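Local atomic coordinates of austinol synthesis protein H (Emericella nidulans FGSC A4, PDB entry 5X9K), a protein that takes part in the biosynthesis of the fungal meroterpenoids austinol and dehydroaustinol, probably as an isomerase that acts as a homodimer. Residues F124-L132 / D143-R153; S53-F61 / L70-F80. All blocks are in the same frame, centred on the assembly; numbering follows the deposited sequence.

Interaction 1 of 2, residues F124-L132 / D143-R153; sequences FETEYVYIL and DFFQFADSATR
T152 OG1 lies 2.6 Å from T126 OG1 and donates its proton to OD2 of D149, which it meets from above the carboxylate plane. A water joins T126 OG1 to the backbone N of D149. D149 OD2 and E127 OE2, 4.5 Å apart, are both acceptors of a second water, which would ease their like charges; S63 of the second subunit also bonds E127, and S64 and S150 of that subunit bond D149. Beyond this end F147 N reaches V129 O at 2.8 Å, and I131 N meets F145 O at 2.9 Å. On the face of Y130 and F144 the rings form an edge-to-face pair, planes at 77°, with F144 CE1 over the centre of the tyrosine ring. L132 CD2 packs 3.4 Å from F144 CD1. On the other face I131 CD1 makes a CH-pi contact 3.9 Å from the F145 ring centroid; a first torsion of -60° brings I131 CG1 to 3.6 Å from F145 CD1. V129 packs on F147 of the second subunit, and F147 on its V129. The whole is an antiparallel beta hairpin in a mixed sheet, its second strand leading through D149, at the N-cap position, into a helix.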
# COMPACT_ATOMS: atom_id res chain seq x y z
N PHE A 124 -6.47 12.06 -14.28
CA PHE A 124 -5.59 11.35 -13.35
C PHE A 124 -6.45 10.38 -12.56
O PHE A 124 -7.46 10.78 -11.96
CB PHE A 124 -4.87 12.31 -12.41
CG PHE A 124 -3.90 11.64 -11.47
CD1 PHE A 124 -2.89 10.82 -11.97
CD2 PHE A 124 -3.96 11.87 -10.10
CE1 PHE A 124 -1.99 10.23 -11.11
CE2 PHE A 124 -3.07 11.28 -9.24
CZ PHE A 124 -2.08 10.45 -9.73
N GLU A 125 -6.08 9.10 -12.59
CA GLU A 125 -6.74 8.08 -11.79
C GLU A 125 -5.66 7.18 -11.21
O GLU A 125 -4.92 6.52 -11.95
CB GLU A 125 -7.74 7.27 -12.62
CG GLU A 125 -8.77 8.16 -13.33
CD GLU A 125 -9.93 7.37 -13.90
OE1 GLU A 125 -9.91 6.12 -13.82
OE2 GLU A 125 -10.87 8.00 -14.42
N THR A 126 -5.58 7.14 -9.89
CA THR A 126 -4.55 6.39 -9.21
C THR A 126 -5.20 5.69 -8.02
O THR A 126 -6.41 5.80 -7.80
CB THR A 126 -3.40 7.31 -8.80
OG1 THR A 126 -2.23 6.53 -8.48
CG2 THR A 126 -3.80 8.22 -7.62
N GLU A 127 -4.40 4.93 -7.28
CA GLU A 127 -4.89 4.30 -6.06
C GLU A 127 -3.77 4.21 -5.03
O GLU A 127 -2.60 4.40 -5.34
CB GLU A 127 -5.48 2.92 -6.32
CG GLU A 127 -4.55 2.02 -7.09
CD GLU A 127 -5.22 0.75 -7.54
OE1 GLU A 127 -5.72 -0.00 -6.67
OE2 GLU A 127 -5.25 0.51 -8.77
N TYR A 128 -4.16 3.90 -3.79
CA TYR A 128 -3.24 3.84 -2.67
C TYR A 128 -3.76 2.87 -1.63
O TYR A 128 -4.95 2.54 -1.60
CB TYR A 128 -3.05 5.19 -1.95
CG TYR A 128 -3.13 6.45 -2.77
CD1 TYR A 128 -1.98 7.21 -3.03
CD2 TYR A 128 -4.35 6.91 -3.26
CE1 TYR A 128 -2.05 8.37 -3.76
CE2 TYR A 128 -4.42 8.06 -3.99
CZ TYR A 128 -3.28 8.79 -4.23
OH TYR A 128 -3.38 9.94 -4.97
N VAL A 129 -2.87 2.44 -0.74
CA VAL A 129 -3.26 1.97 0.58
C VAL A 129 -2.88 3.07 1.56
O VAL A 129 -1.72 3.50 1.60
CB VAL A 129 -2.58 0.64 0.93
CG1 VAL A 129 -2.99 0.18 2.34
CG2 VAL A 129 -2.95 -0.44 -0.10
N TYR A 130 -3.86 3.56 2.31
CA TYR A 130 -3.60 4.46 3.41
C TYR A 130 -3.65 3.67 4.70
O TYR A 130 -4.57 2.87 4.90
CB TYR A 130 -4.64 5.59 3.48
CG TYR A 130 -4.43 6.77 2.55
CD1 TYR A 130 -3.44 6.77 1.57
CD2 TYR A 130 -5.22 7.91 2.69
CE1 TYR A 130 -3.26 7.88 0.74
CE2 TYR A 130 -5.06 8.99 1.88
CZ TYR A 130 -4.08 8.99 0.91
OH TYR A 130 -3.94 10.10 0.12
N ILE A 131 -2.69 3.90 5.58
CA ILE A 131 -2.80 3.45 6.98
C ILE A 131 -2.77 4.70 7.85
O ILE A 131 -1.73 5.36 7.96
CB ILE A 131 -1.69 2.48 7.38
CG1 ILE A 131 -1.74 1.22 6.50
CG2 ILE A 131 -1.84 2.10 8.84
CD1 ILE A 131 -0.58 0.26 6.72
N LEU A 132 -3.90 5.01 8.49
CA LEU A 132 -4.04 6.24 9.27
C LEU A 132 -4.10 5.89 10.75
O LEU A 132 -4.96 5.11 11.17
CB LEU A 132 -5.30 7.00 8.85
CG LEU A 132 -5.41 7.26 7.34
CD1 LEU A 132 -6.70 7.97 6.98
CD2 LEU A 132 -4.21 8.06 6.86
N ASP A 143 -0.26 9.69 12.33
CA ASP A 143 0.67 8.99 11.45
C ASP A 143 -0.08 8.67 10.17
O ASP A 143 -1.15 8.07 10.20
CB ASP A 143 1.22 7.73 12.11
CG ASP A 143 2.50 7.22 11.43
OD1 ASP A 143 2.42 6.74 10.27
OD2 ASP A 143 3.58 7.31 12.04
N PHE A 144 0.47 9.13 9.05
CA PHE A 144 -0.18 9.09 7.73
C PHE A 144 0.75 8.27 6.84
O PHE A 144 1.71 8.80 6.28
CB PHE A 144 -0.40 10.52 7.21
CG PHE A 144 -0.99 10.61 5.82
CD1 PHE A 144 -1.59 9.51 5.20
CD2 PHE A 144 -0.97 11.82 5.14
CE1 PHE A 144 -2.11 9.61 3.92
CE2 PHE A 144 -1.52 11.94 3.87
CZ PHE A 144 -2.08 10.83 3.25
N PHE A 145 0.46 6.97 6.74
CA PHE A 145 1.16 6.05 5.84
C PHE A 145 0.40 6.00 4.52
O PHE A 145 -0.82 5.86 4.50
CB PHE A 145 1.24 4.65 6.48
CG PHE A 145 1.68 3.52 5.55
CD1 PHE A 145 0.80 2.97 4.62
CD2 PHE A 145 2.93 2.94 5.69
CE1 PHE A 145 1.20 1.88 3.79
CE2 PHE A 145 3.33 1.87 4.87
CZ PHE A 145 2.46 1.35 3.93
N GLN A 146 1.12 6.14 3.42
CA GLN A 146 0.51 5.86 2.12
C GLN A 146 1.44 5.00 1.29
O GLN A 146 2.66 5.15 1.34
CB GLN A 146 0.15 7.14 1.37
CG GLN A 146 1.30 7.88 0.79
CD GLN A 146 0.82 9.11 0.06
OE1 GLN A 146 0.31 9.01 -1.06
NE2 GLN A 146 0.96 10.26 0.70
N PHE A 147 0.85 4.04 0.59
CA PHE A 147 1.57 3.18 -0.33
C PHE A 147 0.95 3.48 -1.68
O PHE A 147 -0.23 3.18 -1.90
CB PHE A 147 1.45 1.70 0.05
CG PHE A 147 2.41 0.79 -0.68
CD1 PHE A 147 2.26 0.55 -2.04
CD2 PHE A 147 3.45 0.16 -0.00
CE1 PHE A 147 3.13 -0.29 -2.71
CE2 PHE A 147 4.34 -0.70 -0.67
CZ PHE A 147 4.17 -0.92 -2.03
N ALA A 148 1.72 4.12 -2.55
CA ALA A 148 1.19 4.70 -3.77
C ALA A 148 1.29 3.72 -4.93
O ALA A 148 2.05 2.74 -4.90
CB ALA A 148 1.95 5.98 -4.12
N ASP A 149 0.47 3.98 -5.94
CA ASP A 149 0.55 3.33 -7.25
C ASP A 149 1.57 4.14 -8.06
O ASP A 149 1.23 5.13 -8.71
CB ASP A 149 -0.83 3.30 -7.90
CG ASP A 149 -0.80 2.85 -9.36
OD1 ASP A 149 0.20 2.28 -9.82
OD2 ASP A 149 -1.81 3.08 -10.05
N SER A 150 2.83 3.73 -8.00
CA SER A 150 3.89 4.54 -8.59
C SER A 150 3.75 4.65 -10.10
O SER A 150 4.12 5.68 -10.68
CB SER A 150 5.25 3.95 -8.23
OG SER A 150 5.50 4.03 -6.84
N ALA A 151 3.27 3.59 -10.76
CA ALA A 151 3.11 3.66 -12.22
C ALA A 151 2.28 4.87 -12.63
O ALA A 151 2.72 5.69 -13.45
CB ALA A 151 2.46 2.38 -12.73
N THR A 152 1.09 5.04 -12.04
CA THR A 152 0.27 6.17 -12.48
C THR A 152 0.76 7.49 -11.89
O THR A 152 0.69 8.53 -12.55
CB THR A 152 -1.20 5.93 -12.14
OG1 THR A 152 -1.32 5.55 -10.76
CG2 THR A 152 -1.76 4.79 -13.01
N ARG A 153 1.23 7.49 -10.63
CA ARG A 153 1.73 8.72 -10.04
C ARG A 153 2.91 9.28 -10.82
O ARG A 153 2.96 10.47 -11.12
CB ARG A 153 2.14 8.48 -8.59
CG ARG A 153 2.68 9.72 -7.90
CD ARG A 153 3.35 9.35 -6.58
NE ARG A 153 4.51 8.50 -6.81
CZ ARG A 153 5.19 7.89 -5.85
NH1 ARG A 153 4.84 8.04 -4.57
NH2 ARG A 153 6.24 7.14 -6.17
O HOH W 1 -0.79 6.75 -6.28
O HOH W 2 -3.98 1.46 -10.77
O HOH W 3 -1.78 10.53 -1.18
O HOH W 4 0.38 4.97 9.77

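Interaction 2 of 2, residues S53-F61 / L70-F80; sequences SPSCTLRSF and LQTKEESKADF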
# COMPACT_ATOMS: atom_id res chain seq x y z
N SER A 53 -2.10 16.23 13.25
CA SER A 53 -1.51 16.81 14.44
C SER A 53 -0.16 17.44 14.10
O SER A 53 0.47 17.10 13.09
CB SER A 53 -1.38 15.76 15.55
OG SER A 53 -0.43 14.75 15.26
N PRO A 54 0.30 18.42 14.90
CA PRO A 54 1.60 19.05 14.59
C PRO A 54 2.75 18.07 14.44
O PRO A 54 3.64 18.28 13.60
CB PRO A 54 1.81 20.00 15.78
CG PRO A 54 0.43 20.28 16.33
CD PRO A 54 -0.38 19.03 16.06
N SER A 55 2.75 16.99 15.22
CA SER A 55 3.82 15.99 15.20
C SER A 55 3.56 14.86 14.21
O SER A 55 4.26 13.84 14.25
CB SER A 55 4.01 15.40 16.60
OG SER A 55 2.82 14.74 17.03
N CYS A 56 2.58 15.01 13.32
CA CYS A 56 2.22 13.93 12.41
C CYS A 56 3.40 13.53 11.54
O CYS A 56 4.10 14.39 10.98
CB CYS A 56 1.04 14.35 11.54
SG CYS A 56 0.38 13.05 10.49
N THR A 57 3.63 12.23 11.43
CA THR A 57 4.62 11.65 10.53
C THR A 57 3.90 11.25 9.25
O THR A 57 2.91 10.51 9.31
CB THR A 57 5.28 10.43 11.16
OG1 THR A 57 5.93 10.79 12.39
CG2 THR A 57 6.30 9.81 10.21
N LEU A 58 4.36 11.75 8.10
CA LEU A 58 3.87 11.27 6.81
C LEU A 58 4.88 10.28 6.25
O LEU A 58 6.06 10.60 6.14
CB LEU A 58 3.64 12.42 5.83
CG LEU A 58 2.52 13.38 6.22
CD1 LEU A 58 3.02 14.50 7.13
CD2 LEU A 58 1.83 13.94 5.01
N ARG A 59 4.42 9.07 5.92
CA ARG A 59 5.28 8.03 5.38
C ARG A 59 4.81 7.70 3.97
O ARG A 59 3.62 7.42 3.77
CB ARG A 59 5.25 6.76 6.23
CG ARG A 59 5.32 6.98 7.70
CD ARG A 59 5.21 5.66 8.44
NE ARG A 59 5.28 5.89 9.87
CZ ARG A 59 6.33 5.59 10.64
NH1 ARG A 59 7.41 5.01 10.12
NH2 ARG A 59 6.28 5.87 11.93
N SER A 60 5.73 7.69 3.01
CA SER A 60 5.35 7.52 1.61
C SER A 60 6.16 6.39 1.00
O SER A 60 7.40 6.47 0.95
CB SER A 60 5.57 8.82 0.83
OG SER A 60 4.78 9.85 1.40
N PHE A 61 5.46 5.39 0.51
CA PHE A 61 6.04 4.17 -0.07
C PHE A 61 5.39 3.91 -1.42
O PHE A 61 4.36 4.50 -1.74
CB PHE A 61 5.81 3.01 0.90
CG PHE A 61 6.53 3.18 2.18
CD1 PHE A 61 7.91 3.03 2.22
CD2 PHE A 61 5.85 3.54 3.34
CE1 PHE A 61 8.61 3.20 3.41
CE2 PHE A 61 6.55 3.72 4.53
CZ PHE A 61 7.93 3.55 4.56
N LEU A 70 10.06 9.51 4.84
CA LEU A 70 9.33 10.21 5.89
C LEU A 70 9.34 11.71 5.64
O LEU A 70 10.32 12.27 5.13
CB LEU A 70 9.93 9.88 7.26
CG LEU A 70 9.17 8.84 8.10
CD1 LEU A 70 8.90 7.57 7.34
CD2 LEU A 70 9.93 8.54 9.39
N GLN A 71 8.23 12.36 6.01
CA GLN A 71 8.08 13.80 5.88
C GLN A 71 7.37 14.34 7.11
O GLN A 71 6.54 13.65 7.71
CB GLN A 71 7.28 14.21 4.63
CG GLN A 71 8.08 14.18 3.34
CD GLN A 71 7.39 14.90 2.22
OE1 GLN A 71 6.16 14.87 2.11
NE2 GLN A 71 8.17 15.57 1.37
N THR A 72 7.72 15.57 7.48
CA THR A 72 6.99 16.28 8.51
C THR A 72 5.75 16.91 7.90
O THR A 72 5.62 17.05 6.68
CB THR A 72 7.86 17.37 9.14
OG1 THR A 72 8.21 18.34 8.15
CG2 THR A 72 9.12 16.78 9.71
N LYS A 73 4.83 17.32 8.77
CA LYS A 73 3.65 18.04 8.30
C LYS A 73 4.06 19.31 7.55
O LYS A 73 3.48 19.63 6.50
CB LYS A 73 2.75 18.35 9.50
CG LYS A 73 1.43 18.96 9.12
CD LYS A 73 0.60 19.27 10.36
CE LYS A 73 -0.45 20.32 10.05
NZ LYS A 73 -1.27 20.60 11.25
N GLU A 74 5.08 20.00 8.06
CA GLU A 74 5.58 21.21 7.39
C GLU A 74 6.11 20.89 6.00
O GLU A 74 5.85 21.63 5.05
CB GLU A 74 6.67 21.85 8.25
CG GLU A 74 7.07 23.25 7.82
CD GLU A 74 8.00 23.92 8.82
OE1 GLU A 74 9.22 23.97 8.55
OE2 GLU A 74 7.52 24.36 9.88
N GLU A 75 6.87 19.80 5.87
CA GLU A 75 7.39 19.41 4.56
C GLU A 75 6.27 19.00 3.60
O GLU A 75 6.41 19.18 2.39
CB GLU A 75 8.39 18.26 4.73
CG GLU A 75 9.77 18.68 5.17
CD GLU A 75 10.64 17.50 5.53
OE1 GLU A 75 10.08 16.49 6.02
OE2 GLU A 75 11.87 17.56 5.33
N SER A 76 5.17 18.46 4.10
CA SER A 76 4.16 17.97 3.18
C SER A 76 3.26 19.06 2.61
O SER A 76 2.51 18.78 1.68
CB SER A 76 3.30 16.91 3.86
OG SER A 76 2.47 17.49 4.86
N LYS A 77 3.32 20.28 3.14
CA LYS A 77 2.41 21.32 2.68
C LYS A 77 2.58 21.60 1.19
O LYS A 77 1.60 21.91 0.49
CB LYS A 77 2.60 22.61 3.48
CG LYS A 77 1.59 23.70 3.13
CD LYS A 77 1.46 24.75 4.21
CE LYS A 77 0.32 25.69 3.89
NZ LYS A 77 0.38 26.93 4.70
N ALA A 78 3.81 21.49 0.67
CA ALA A 78 4.03 21.67 -0.76
C ALA A 78 3.20 20.69 -1.59
O ALA A 78 2.73 21.04 -2.67
CB ALA A 78 5.51 21.52 -1.07
N ASP A 79 3.02 19.45 -1.09
CA ASP A 79 2.25 18.45 -1.81
C ASP A 79 0.80 18.89 -1.96
O ASP A 79 0.21 18.76 -3.04
CB ASP A 79 2.32 17.10 -1.10
CG ASP A 79 3.70 16.44 -1.20
OD1 ASP A 79 4.36 16.57 -2.26
OD2 ASP A 79 4.13 15.78 -0.23
N PHE A 80 0.20 19.41 -0.89
CA PHE A 80 -1.19 19.86 -1.00
C PHE A 80 -1.29 21.16 -1.79
O PHE A 80 -2.33 21.41 -2.43
CB PHE A 80 -1.79 19.98 0.40
CG PHE A 80 -1.57 18.75 1.25
CD1 PHE A 80 -2.19 17.56 0.92
CD2 PHE A 80 -0.72 18.78 2.34
CE1 PHE A 80 -1.97 16.42 1.68
CE2 PHE A 80 -0.51 17.65 3.11
CZ PHE A 80 -1.13 16.47 2.77
O HOH W 5 5.00 16.66 11.73
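L58 and Q71 are joined by two backbone bonds: L58 N reaches Q71 O at 2.9 Å, and Q71 N reaches L58 O at 2.8 Å. This reciprocal pair of bonds makes L58 and Q71 an antiparallel hydrogen-bonded pair. The L58 side chain goes on toward the helix. Its CD2 touches S76 CB at 3.5 Å, while CD1 rests near the backbone of T72 and K73; CG stands beside the backbone N (chi1 -66°), and the second torsion of 88° spreads the two methyls over the first helical turn. On the opposite face of the strand pair, L70 touches two side chains, T57 and R59. Its CG meets T57 CG2 at 3.7 Å, and its CD1 lies alongside the aliphatic part of R59, 3.6 Å from CG. The guanidinium has the T57 methyl over one face and is anchored by a salt bridge to D143.

The next shell fixes the helix start. S76 OG bonds K73 O, which holds the serine beneath L58. A water receives the K73 N-H and donates to P54 O and to C56 O, the latter at 2.6 Å, tying the corner of the chain to the first turn. The extended K73 chain runs past S53 O to bond M52 O. E75 N donates to T72 OG1 at 3.0 Å, and T72 N returns a nearly straight bond, 168° at the hydrogen, to the anti lone pair of E75 OE1. The reciprocal bonds of T72 and E75 form a capping box, here set where a beta hairpin passes directly into a helix.

Strands 56-61 and 141-148 are parallel neighbours in one sheet, so interactions 1 and 2 share a seam: F144 O lies 2.7 Å from R59 N, and F61 O lies 2.8 Å from A148 N, both probable hydrogen bonds. Side chains pack across it too, with F145 CE2 3.4 Å from F61 CD2. Interaction 1 is the buried one, with aromatic packing and a pair of carboxylates beside the second subunit. Interaction 2 is only partly buried and relies on aliphatic packing and helix-capping bonds; the dimer partner comes near F61 alone. Both use bridging waters. Each contact joins a hairpin whose second strand leads into a helix, and the hairpins follow one another in the chain.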